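Local coordinates for protein chloride intracellular channel Clic (Drosophila melanogaster, PDB 2YV7) that might insert into membranes and form chloride channels whose activity depends on pH, and may play a role in ethanol sensitivity, at residues Lys28-Thr31 with Arg35-Gly38; Glu45-Leu50 with Leu61-Val66; Glu80-Pro85 with Ala93-Glu98; Ile104-Asn107 with Gly111-Leu114. One frame throughout, in Å; residues are numbered along the deposited sequence.

Contact 1 of 4, residues Lys28-Thr31 with Arg35-Gly38; sequences KAST and RRKG
Two backbone bonds tie K28-T31 to R35-G38. G38 N donates to K28 O at 2.9 Å, a bent bond of 138°, and two residues further on S30 N donates to R36 O at 2.8 Å, almost straight at 169°. Between them A29 faces K37 as a non-hydrogen-bonded antiparallel pair, their CA atoms 4.7 Å apart, and this single bridge does not grow into a ladder. R36 O takes a second, softer approach, from A29 CA at 3.4 Å. At G38 the chains come so close that a CB, if there were one, would run into the carbonyl oxygens of K28 and A29. The turn closed in this way lies between strand 22-28 and helix 41-55 of the thioredoxin-like N-terminal domain, and A29 is also bonded through its backbone to V66 on the neighbouring strand. Among the side chains S30 and R36 do the touching, alongside one another, with S30 CB 3.9 Å from R36 CB. S30 OG stands anti to its own N (chi1 166°), a rotation that carries it to the R36 side, 4.0 Å from R36 NH2 and oblique to the guanidinium plane. The stronger partner of both is D226 on helix 224-235: it bonds S30 OG through one carboxylate oxygen and forms a salt bridge with R36 NE through the other. The R36 chain bends at chi3 to get there. S30 OG is further bonded to I32 N, while D33 OD1 takes the backbone N-H groups of R35 and R36.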
loop_
_atom_site.group_PDB
_atom_site.type_symbol
_atom_site.label_atom_id
_atom_site.label_comp_id
_atom_site.label_asym_id
_atom_site.label_seq_id
_atom_site.Cartn_x
_atom_site.Cartn_y
_atom_site.Cartn_z
ATOM N N LYS A 28 -7.666 -9.657 -0.498
ATOM C CA LYS A 28 -9.100 -9.448 -0.299
ATOM C C LYS A 28 -9.632 -8.724 -1.520
ATOM O O LYS A 28 -8.980 -7.781 -2.022
ATOM C CB LYS A 28 -9.348 -8.552 0.906
ATOM C CG LYS A 28 -9.071 -9.197 2.276
ATOM C CD LYS A 28 -9.099 -8.160 3.411
ATOM C CE LYS A 28 -9.549 -8.798 4.759
ATOM N NZ LYS A 28 -9.525 -7.861 5.941
ATOM N N ALA A 29 -10.778 -9.196 -2.014
ATOM C CA ALA A 29 -11.480 -8.597 -3.127
ATOM C C ALA A 29 -12.259 -7.391 -2.666
ATOM O O ALA A 29 -12.679 -7.297 -1.506
ATOM C CB ALA A 29 -12.480 -9.571 -3.744
ATOM N N SER A 30 -12.460 -6.507 -3.623
ATOM C CA SER A 30 -13.443 -5.458 -3.556
ATOM C C SER A 30 -14.758 -5.995 -3.013
ATOM O O SER A 30 -15.237 -7.046 -3.408
ATOM C CB SER A 30 -13.668 -4.925 -4.966
ATOM O OG SER A 30 -14.828 -4.117 -5.057
ATOM N N THR A 31 -15.321 -5.191 -2.149
ATOM C CA THR A 31 -16.573 -5.381 -1.492
ATOM C C THR A 31 -17.705 -4.830 -2.355
ATOM O O THR A 31 -18.859 -4.939 -1.994
ATOM C CB THR A 31 -16.509 -4.614 -0.173
ATOM O OG1 THR A 31 -15.797 -3.369 -0.389
ATOM C CG2 THR A 31 -15.753 -5.460 0.882
ATOM N N ARG A 35 -14.545 -9.061 -7.352
ATOM C CA ARG A 35 -13.528 -9.490 -8.305
ATOM C C ARG A 35 -12.307 -8.574 -8.363
ATOM O O ARG A 35 -11.189 -9.046 -8.454
ATOM C CB ARG A 35 -14.122 -9.609 -9.702
ATOM C CG ARG A 35 -15.283 -10.559 -9.819
ATOM C CD ARG A 35 -15.837 -10.533 -11.224
ATOM N NE ARG A 35 -16.950 -11.452 -11.390
ATOM C CZ ARG A 35 -18.217 -11.074 -11.376
ATOM N NH1 ARG A 35 -18.518 -9.794 -11.208
ATOM N NH2 ARG A 35 -19.178 -11.971 -11.528
ATOM N N ARG A 36 -12.534 -7.265 -8.348
ATOM C CA ARG A 36 -11.440 -6.300 -8.352
ATOM C C ARG A 36 -10.628 -6.436 -7.073
ATOM O O ARG A 36 -11.148 -6.853 -6.055
ATOM C CB ARG A 36 -11.977 -4.876 -8.440
ATOM C CG ARG A 36 -12.738 -4.573 -9.676
ATOM C CD ARG A 36 -12.838 -3.092 -9.891
ATOM N NE ARG A 36 -13.649 -2.447 -8.874
ATOM C CZ ARG A 36 -14.922 -2.133 -9.042
ATOM N NH1 ARG A 36 -15.511 -2.421 -10.185
ATOM N NH2 ARG A 36 -15.601 -1.547 -8.078
ATOM N N LYS A 37 -9.359 -6.068 -7.122
ATOM C CA LYS A 37 -8.596 -6.032 -5.872
ATOM C C LYS A 37 -9.297 -5.096 -4.869
ATOM O O LYS A 37 -9.860 -4.090 -5.285
ATOM C CB LYS A 37 -7.193 -5.573 -6.129
ATOM C CG LYS A 37 -7.071 -4.196 -6.644
ATOM C CD LYS A 37 -5.623 -3.906 -7.035
ATOM C CE LYS A 37 -5.136 -4.811 -8.160
ATOM N NZ LYS A 37 -5.739 -4.375 -9.449
ATOM N N GLY A 38 -9.223 -5.393 -3.568
ATOM C CA GLY A 38 -9.866 -4.552 -2.540
ATOM C C GLY A 38 -8.865 -3.522 -2.002
ATOM O O GLY A 38 -7.780 -3.330 -2.563
#

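Contact 2 of 4, residues Glu45-Leu50 with Leu61-Val66; sequences EYFMDL and LKVTTV
L61 reaches from strand 60-66 to helix 41-55 with both of its methyls. Its CD1 lies 3.7 Å from L50 CB, the two side chains crossing at about a right angle, and its CD2 comes up obliquely to the F47 ring, 4.3 Å from F47 CD1. With CG anti to the backbone N (chi1 -177°) the branch is extended far enough to touch two successive turns of the helix. Cutting L61 back to an alanine would remove both methyls and is likely to open a gap beside L50 CB and strip one apolar neighbour from F47. The backbone of K62, and beyond it that of T64 and V66, pairs with strand 22-28. Strand 22-28, helix 41-55 and strand 60-66 make up a beta-alpha-beta unit of the thioredoxin-like domain; the axes of 45-50 and 61-66 run nearly antiparallel (160°), 9.9 Å apart at closest approach. Both segments lie in the span predicted to form a transmembrane helix after insertion. V63 is the next residue to face the helix. Its CG1 packs against F47 CE2 at 3.9 Å, while CG2 sits over the centre of the F47 ring, 4.0 Å from the centroid and 12° off the normal, a CH-pi contact.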
loop_
_atom_site.group_PDB
_atom_site.type_symbol
_atom_site.label_atom_id
_atom_site.label_comp_id
_atom_site.label_asym_id
_atom_site.label_seq_id
_atom_site.Cartn_x
_atom_site.Cartn_y
_atom_site.Cartn_z
ATOM N N GLU A 45 0.638 -3.344 0.408
ATOM C CA GLU A 45 2.040 -3.234 0.815
ATOM C C GLU A 45 2.818 -4.503 0.325
ATOM O O GLU A 45 3.872 -4.389 -0.278
ATOM C CB GLU A 45 2.172 -3.107 2.334
ATOM C CG GLU A 45 3.657 -3.042 2.669
ATOM C CD GLU A 45 3.983 -2.820 4.143
ATOM O OE1 GLU A 45 3.089 -2.532 4.912
ATOM O OE2 GLU A 45 5.172 -2.947 4.548
ATOM N N TYR A 46 2.278 -5.660 0.611
ATOM C CA TYR A 46 2.971 -6.934 0.269
ATOM C C TYR A 46 2.879 -7.229 -1.237
ATOM O O TYR A 46 3.827 -7.756 -1.816
ATOM C CB TYR A 46 2.530 -8.114 1.163
ATOM C CG TYR A 46 2.650 -7.817 2.645
ATOM C CD1 TYR A 46 3.639 -6.934 3.112
ATOM C CD2 TYR A 46 1.711 -8.301 3.571
ATOM C CE1 TYR A 46 3.731 -6.578 4.462
ATOM C CE2 TYR A 46 1.817 -7.968 4.918
ATOM C CZ TYR A 46 2.822 -7.104 5.346
ATOM O OH TYR A 46 2.886 -6.741 6.695
ATOM N N PHE A 47 1.780 -6.840 -1.889
ATOM C CA PHE A 47 1.688 -6.885 -3.350
ATOM C C PHE A 47 2.847 -6.063 -3.913
ATOM O O PHE A 47 3.572 -6.478 -4.785
ATOM C CB PHE A 47 0.297 -6.311 -3.727
ATOM C CG PHE A 47 -0.144 -6.494 -5.177
ATOM C CD1 PHE A 47 0.771 -6.539 -6.259
ATOM C CD2 PHE A 47 -1.502 -6.529 -5.461
ATOM C CE1 PHE A 47 0.311 -6.658 -7.602
ATOM C CE2 PHE A 47 -1.971 -6.675 -6.817
ATOM C CZ PHE A 47 -1.051 -6.716 -7.874
ATOM N N MET A 48 3.025 -4.832 -3.399
ATOM C CA MET A 48 4.079 -3.976 -3.904
ATOM C C MET A 48 5.481 -4.590 -3.686
ATOM O O MET A 48 6.284 -4.520 -4.595
ATOM C CB MET A 48 4.003 -2.595 -3.213
ATOM C CG MET A 48 2.917 -1.770 -3.851
ATOM S SD MET A 48 2.926 -0.038 -3.268
ATOM C CE MET A 48 4.400 0.560 -4.089
ATOM N N ASP A 49 5.765 -5.116 -2.486
ATOM C CA ASP A 49 7.094 -5.713 -2.176
ATOM C C ASP A 49 7.351 -6.826 -3.179
ATOM O O ASP A 49 8.412 -6.869 -3.821
ATOM C CB ASP A 49 7.082 -6.296 -0.761
ATOM C CG ASP A 49 7.198 -5.236 0.295
ATOM O OD1 ASP A 49 7.808 -4.215 -0.018
ATOM O OD2 ASP A 49 6.810 -5.528 1.406
ATOM N N LEU A 50 6.345 -7.672 -3.362
ATOM C CA LEU A 50 6.581 -8.859 -4.229
ATOM C C LEU A 50 6.734 -8.485 -5.720
ATOM O O LEU A 50 7.511 -9.082 -6.484
ATOM C CB LEU A 50 5.459 -9.862 -3.981
ATOM C CG LEU A 50 5.520 -10.548 -2.619
ATOM C CD1 LEU A 50 4.139 -11.231 -2.244
ATOM C CD2 LEU A 50 6.708 -11.532 -2.494
ATOM N N LEU A 61 5.346 -13.853 -9.585
ATOM C CA LEU A 61 4.274 -13.425 -8.707
ATOM C C LEU A 61 2.934 -13.795 -9.317
ATOM O O LEU A 61 2.645 -13.404 -10.439
ATOM C CB LEU A 61 4.330 -11.894 -8.480
ATOM C CG LEU A 61 3.273 -11.360 -7.495
ATOM C CD1 LEU A 61 3.274 -12.034 -6.095
ATOM C CD2 LEU A 61 3.332 -9.797 -7.391
ATOM N N LYS A 62 2.120 -14.471 -8.519
ATOM C CA LYS A 62 0.731 -14.793 -8.796
ATOM C C LYS A 62 -0.112 -14.185 -7.697
ATOM O O LYS A 62 0.089 -14.472 -6.512
ATOM C CB LYS A 62 0.549 -16.320 -8.815
ATOM C CG LYS A 62 -0.868 -16.879 -8.834
ATOM C CD LYS A 62 -0.817 -18.462 -8.775
ATOM C CE LYS A 62 -2.202 -19.138 -8.757
ATOM N NZ LYS A 62 -2.163 -20.581 -8.261
ATOM N N VAL A 63 -1.043 -13.325 -8.106
ATOM C CA VAL A 63 -1.967 -12.670 -7.186
ATOM C C VAL A 63 -3.386 -13.241 -7.323
ATOM O O VAL A 63 -3.974 -13.198 -8.410
ATOM C CB VAL A 63 -1.925 -11.138 -7.376
ATOM C CG1 VAL A 63 -2.953 -10.434 -6.481
ATOM C CG2 VAL A 63 -0.522 -10.614 -7.070
ATOM N N THR A 64 -3.893 -13.790 -6.215
ATOM C CA THR A 64 -5.204 -14.426 -6.118
ATOM C C THR A 64 -6.126 -13.549 -5.279
ATOM O O THR A 64 -5.847 -13.261 -4.126
ATOM C CB THR A 64 -5.123 -15.798 -5.429
ATOM O OG1 THR A 64 -4.168 -16.628 -6.122
ATOM C CG2 THR A 64 -6.470 -16.476 -5.419
ATOM N N THR A 65 -7.250 -13.155 -5.863
ATOM C CA THR A 65 -8.224 -12.328 -5.171
ATOM C C THR A 65 -9.358 -13.199 -4.594
ATOM O O THR A 65 -9.953 -14.003 -5.317
ATOM C CB THR A 65 -8.753 -11.260 -6.155
ATOM O OG1 THR A 65 -7.639 -10.626 -6.796
ATOM C CG2 THR A 65 -9.484 -10.224 -5.453
ATOM N N VAL A 66 -9.640 -13.070 -3.309
ATOM C CA VAL A 66 -10.765 -13.798 -2.695
ATOM C C VAL A 66 -11.850 -12.859 -2.138
ATOM O O VAL A 66 -11.587 -11.883 -1.420
ATOM C CB VAL A 66 -10.314 -14.809 -1.584
ATOM C CG1 VAL A 66 -9.263 -14.207 -0.723
ATOM C CG2 VAL A 66 -11.487 -15.230 -0.685
#

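Contact 3 of 4, residues Glu80-Pro85 with Ala93-Glu98; sequences EATHPP and AILENE. With CA (calcium ion), chain B.
P85 O and L95 O meet at one calcium ion, each 2.6 Å from the metal. The peptide bond before P85 is cis: this is the cis-proline of the thioredoxin fold, at the end of the loop leading into strand 86-89. H83 O, two residues earlier, supplies a third backbone ligand, also at 2.6 Å from the calcium. N97 adds a side-chain ligand from the other segment, its OD1 somewhat further off, 2.9 Å from the calcium. The four protein oxygens are neutral, three peptide carbonyls and one amide, so the ion is probably held less tightly than by a cage of carboxylates. Next outward is T82, whose OG1 makes a weak hydrogen bond to H83 O and so reaches a ligand oxygen from the side, roughly at right angles to its bond to calcium. That hydroxyl is anti to the backbone N (chi1 164°), which sends CG2 to the L95 side chain, 4.0 Å from L95 CD2. With a glycine at T82, the L95 methyls would probably lose part of their cover and H83 O its second, weak grip. Beyond, C43 and Y46 of helix 41-55 pack on P85, and F42 and Y46 on N97. E96 occupies the N-cap position of helix 97-107, just before N97, whose CG is anti to its carbonyl carbon (chi1 -58°). This brings the amide oxygen to the CD-CG edge of the proline, OD1 3.4 Å from P85 CD.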
loop_
_atom_site.group_PDB
_atom_site.type_symbol
_atom_site.label_atom_id
_atom_site.label_comp_id
_atom_site.label_asym_id
_atom_site.label_seq_id
_atom_site.Cartn_x
_atom_site.Cartn_y
_atom_site.Cartn_z
ATOM N N GLU A 80 -8.567 -21.563 7.431
ATOM C CA GLU A 80 -9.504 -21.389 8.546
ATOM C C GLU A 80 -9.856 -19.915 8.793
ATOM O O GLU A 80 -10.478 -19.268 7.947
ATOM C CB GLU A 80 -8.999 -22.067 9.834
ATOM C CG GLU A 80 -9.573 -23.457 10.093
ATOM C CD GLU A 80 -9.629 -23.802 11.584
ATOM O OE1 GLU A 80 -9.868 -22.883 12.412
ATOM O OE2 GLU A 80 -9.443 -24.992 11.927
ATOM N N ALA A 81 -9.454 -19.398 9.952
ATOM C CA ALA A 81 -9.945 -18.109 10.427
ATOM C C ALA A 81 -9.074 -16.909 10.007
ATOM O O ALA A 81 -9.343 -15.764 10.400
ATOM C CB ALA A 81 -10.117 -18.148 11.943
ATOM N N THR A 82 -8.042 -17.168 9.205
ATOM C CA THR A 82 -7.102 -16.113 8.825
ATOM C C THR A 82 -7.540 -15.308 7.581
ATOM O O THR A 82 -7.935 -15.870 6.545
ATOM C CB THR A 82 -5.646 -16.635 8.731
ATOM O OG1 THR A 82 -4.836 -15.695 8.008
ATOM C CG2 THR A 82 -5.600 -17.993 8.045
ATOM N N HIS A 83 -7.477 -13.988 7.732
ATOM C CA HIS A 83 -7.767 -13.025 6.668
ATOM C C HIS A 83 -6.568 -12.768 5.753
ATOM O O HIS A 83 -5.423 -12.809 6.217
ATOM C CB HIS A 83 -8.160 -11.692 7.308
ATOM C CG HIS A 83 -9.564 -11.664 7.809
ATOM N ND1 HIS A 83 -9.929 -12.216 9.018
ATOM C CD2 HIS A 83 -10.698 -11.168 7.261
ATOM C CE1 HIS A 83 -11.228 -12.048 9.202
ATOM N NE2 HIS A 83 -11.719 -11.414 8.151
ATOM N N PRO A 84 -6.828 -12.492 4.456
ATOM C CA PRO A 84 -5.751 -12.022 3.581
ATOM C C PRO A 84 -5.051 -10.793 4.193
ATOM O O PRO A 84 -5.631 -10.125 5.069
ATOM C CB PRO A 84 -6.477 -11.732 2.256
ATOM C CG PRO A 84 -7.626 -12.747 2.318
ATOM C CD PRO A 84 -8.101 -12.607 3.714
ATOM N N PRO A 85 -3.796 -10.524 3.785
ATOM C CA PRO A 85 -3.064 -11.309 2.808
ATOM C C PRO A 85 -2.508 -12.577 3.428
ATOM O O PRO A 85 -2.286 -12.658 4.640
ATOM C CB PRO A 85 -1.884 -10.421 2.438
ATOM C CG PRO A 85 -1.668 -9.578 3.643
ATOM C CD PRO A 85 -3.008 -9.370 4.278
ATOM N N ALA A 93 2.186 -21.952 3.692
ATOM C CA ALA A 93 1.336 -20.758 3.735
ATOM C C ALA A 93 1.713 -19.926 4.942
ATOM O O ALA A 93 1.610 -20.399 6.107
ATOM C CB ALA A 93 -0.151 -21.149 3.822
ATOM N N ILE A 94 2.138 -18.686 4.666
ATOM C CA ILE A 94 2.415 -17.703 5.715
ATOM C C ILE A 94 1.140 -16.874 5.988
ATOM O O ILE A 94 0.604 -16.213 5.080
ATOM C CB ILE A 94 3.641 -16.786 5.355
ATOM C CG1 ILE A 94 4.784 -17.554 4.664
ATOM C CG2 ILE A 94 4.184 -16.061 6.606
ATOM C CD1 ILE A 94 5.423 -18.626 5.527
ATOM N N LEU A 95 0.659 -16.901 7.230
ATOM C CA LEU A 95 -0.672 -16.366 7.571
ATOM C C LEU A 95 -0.723 -15.048 8.359
ATOM O O LEU A 95 -1.668 -14.236 8.199
ATOM C CB LEU A 95 -1.461 -17.420 8.357
ATOM C CG LEU A 95 -1.450 -18.818 7.745
ATOM C CD1 LEU A 95 -2.014 -19.864 8.714
ATOM C CD2 LEU A 95 -2.131 -18.859 6.355
ATOM N N GLU A 96 0.247 -14.842 9.240
ATOM C CA GLU A 96 0.292 -13.629 10.037
ATOM C C GLU A 96 1.073 -12.575 9.269
ATOM O O GLU A 96 2.131 -12.878 8.716
ATOM C CB GLU A 96 0.953 -13.951 11.378
ATOM C CG GLU A 96 0.203 -15.061 12.130
ATOM C CD GLU A 96 0.801 -15.379 13.500
ATOM O OE1 GLU A 96 1.111 -14.415 14.248
ATOM O OE2 GLU A 96 0.949 -16.593 13.831
ATOM N N ASN A 97 0.569 -11.334 9.234
ATOM C CA ASN A 97 1.256 -10.273 8.458
ATOM C C ASN A 97 2.709 -10.050 8.851
ATOM O O ASN A 97 3.574 -9.928 7.978
ATOM C CB ASN A 97 0.474 -8.950 8.511
ATOM C CG ASN A 97 -0.935 -9.101 7.978
ATOM O OD1 ASN A 97 -1.190 -9.942 7.114
ATOM N ND2 ASN A 97 -1.871 -8.306 8.515
ATOM N N GLU A 98 2.987 -10.005 10.156
ATOM C CA GLU A 98 4.372 -9.812 10.610
ATOM C C GLU A 98 5.282 -10.918 10.103
ATOM O O GLU A 98 6.455 -10.664 9.779
ATOM C CB GLU A 98 4.475 -9.695 12.138
ATOM C CG GLU A 98 5.822 -9.115 12.594
ATOM C CD GLU A 98 5.871 -8.779 14.075
ATOM O OE1 GLU A 98 4.804 -8.735 14.733
ATOM O OE2 GLU A 98 6.995 -8.557 14.580
HETATM CA CA CA B . -2.997 -12.225 7.105
#

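Contact 4 of 4, residues Ile104-Asn107 with Gly111-Leu114; sequences IMKN and GYNL
The ring of Y112 is laid over the end of helix 97-107 with one face turned to a backbone oxygen, that of M105. M105 O stands 3.3 Å from Y112 CD2, above the plane and displaced toward the rim; a chi1 of -86° puts the ring over it. The M105 side chain comes near the other side of the ring, its CG 4.3 Å from Y112 CD1. K106 meets the far end of the ring: the chains cross obliquely, and K106 CG passes 3.7 Å from Y112 OH. The lysine then bends at chi4 (-67°), which keeps NZ in the neighbourhood, 4.0 Å from that same OH. Just before Y112 in the chain, G111 fits tightly against the backbone. Its CA-H points at I104 O, 3.4 Å from G111 CA with an angle of 154° at the hydrogen, and a CB at G111 would collide with I104 O. These two short helical pieces sit where the thioredoxin-like domain hands over to the helical remainder of the chain: I104 packs on L50 and L53 of helix 41-55, and L114 is bonded through its backbone to C173. No conventional hydrogen bond joins the two segments, since the approach of Y112 N to M105 O has a poor angle. The contact rests mainly on van der Waals packing and the C-H...O approach; M105 O over the ring is close packing and probably adds little attraction.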
loop_
_atom_site.group_PDB
_atom_site.type_symbol
_atom_site.label_atom_id
_atom_site.label_comp_id
_atom_site.label_asym_id
_atom_site.label_seq_id
_atom_site.Cartn_x
_atom_site.Cartn_y
_atom_site.Cartn_z
ATOM N N ILE A 104 9.408 -12.517 3.538
ATOM C CA ILE A 104 9.882 -11.834 2.360
ATOM C C ILE A 104 11.316 -11.417 2.572
ATOM O O ILE A 104 12.160 -11.675 1.709
ATOM C CB ILE A 104 8.981 -10.589 1.980
ATOM C CG1 ILE A 104 7.592 -11.106 1.630
ATOM C CG2 ILE A 104 9.582 -9.822 0.749
ATOM C CD1 ILE A 104 6.561 -9.988 1.337
ATOM N N MET A 105 11.598 -10.833 3.735
ATOM C CA MET A 105 12.942 -10.320 4.038
ATOM C C MET A 105 13.995 -11.425 4.101
ATOM O O MET A 105 15.082 -11.282 3.563
ATOM C CB MET A 105 12.960 -9.608 5.393
ATOM C CG MET A 105 14.355 -9.319 5.873
ATOM S SD MET A 105 14.374 -8.229 7.295
ATOM C CE MET A 105 13.629 -9.213 8.596
ATOM N N LYS A 106 13.674 -12.502 4.799
ATOM C CA LYS A 106 14.667 -13.534 5.089
ATOM C C LYS A 106 14.745 -14.639 4.044
ATOM O O LYS A 106 15.838 -15.098 3.717
ATOM C CB LYS A 106 14.443 -14.089 6.490
ATOM C CG LYS A 106 14.715 -13.034 7.566
ATOM C CD LYS A 106 14.234 -13.464 8.949
ATOM C CE LYS A 106 14.814 -12.565 10.036
ATOM N NZ LYS A 106 16.302 -12.722 10.177
ATOM N N ASN A 107 13.599 -15.034 3.487
ATOM C CA ASN A 107 13.505 -16.214 2.602
ATOM C C ASN A 107 13.289 -15.995 1.101
ATOM O O ASN A 107 13.498 -16.912 0.289
ATOM C CB ASN A 107 12.442 -17.151 3.156
ATOM C CG ASN A 107 12.728 -17.550 4.574
ATOM O OD1 ASN A 107 11.868 -17.465 5.460
ATOM N ND2 ASN A 107 13.969 -17.963 4.817
ATOM N N GLY A 111 15.046 -9.975 -0.975
ATOM C CA GLY A 111 14.301 -9.518 0.197
ATOM C C GLY A 111 15.113 -8.672 1.153
ATOM O O GLY A 111 14.619 -7.673 1.681
ATOM N N TYR A 112 16.353 -9.079 1.397
ATOM C CA TYR A 112 17.261 -8.332 2.270
ATOM C C TYR A 112 17.579 -6.939 1.781
ATOM O O TYR A 112 17.649 -5.998 2.583
ATOM C CB TYR A 112 18.573 -9.089 2.456
ATOM C CG TYR A 112 18.505 -10.086 3.570
ATOM C CD1 TYR A 112 18.550 -9.670 4.896
ATOM C CD2 TYR A 112 18.406 -11.454 3.304
ATOM C CE1 TYR A 112 18.494 -10.588 5.939
ATOM C CE2 TYR A 112 18.354 -12.386 4.348
ATOM C CZ TYR A 112 18.402 -11.942 5.665
ATOM O OH TYR A 112 18.346 -12.849 6.709
ATOM N N ASN A 113 17.784 -6.807 0.473
ATOM C CA ASN A 113 17.974 -5.498 -0.144
ATOM C C ASN A 113 16.711 -4.634 -0.062
ATOM O O ASN A 113 16.802 -3.426 -0.010
ATOM C CB ASN A 113 18.421 -5.633 -1.612
ATOM C CG ASN A 113 19.647 -6.555 -1.786
ATOM O OD1 ASN A 113 20.642 -6.442 -1.058
ATOM N ND2 ASN A 113 19.574 -7.463 -2.764
ATOM N N LEU A 114 15.532 -5.249 -0.054
ATOM C CA LEU A 114 14.293 -4.474 -0.066
ATOM C C LEU A 114 14.013 -3.964 1.363
ATOM O O LEU A 114 13.501 -2.851 1.578
ATOM C CB LEU A 114 13.146 -5.351 -0.568
ATOM C CG LEU A 114 11.800 -4.729 -0.918
ATOM C CD1 LEU A 114 11.987 -3.829 -2.128
ATOM C CD2 LEU A 114 10.726 -5.808 -1.187
#

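Contacts 1, 2 and 3 all lie within the thioredoxin-like domain and touch in pairs. R35 O of contact 1 is 3.6 Å from T65 CG2 of contact 2, and K28 CE is 3.6 Å from H83 CD2 of contact 3. From the strand of contact 2, V66 CG1 packs against P84 CG at 3.7 Å, and P84 sits in the chain between two of the calcium ligands of contact 3. On its helix side contact 2 also reaches contact 4, with D49 OD1 3.5 Å from L114 CD2. Contacts 3 and 4 share helix 97-107 without touching, nearest atoms about 7 Å apart: the first holds the calcium at its start, the second lies at its end.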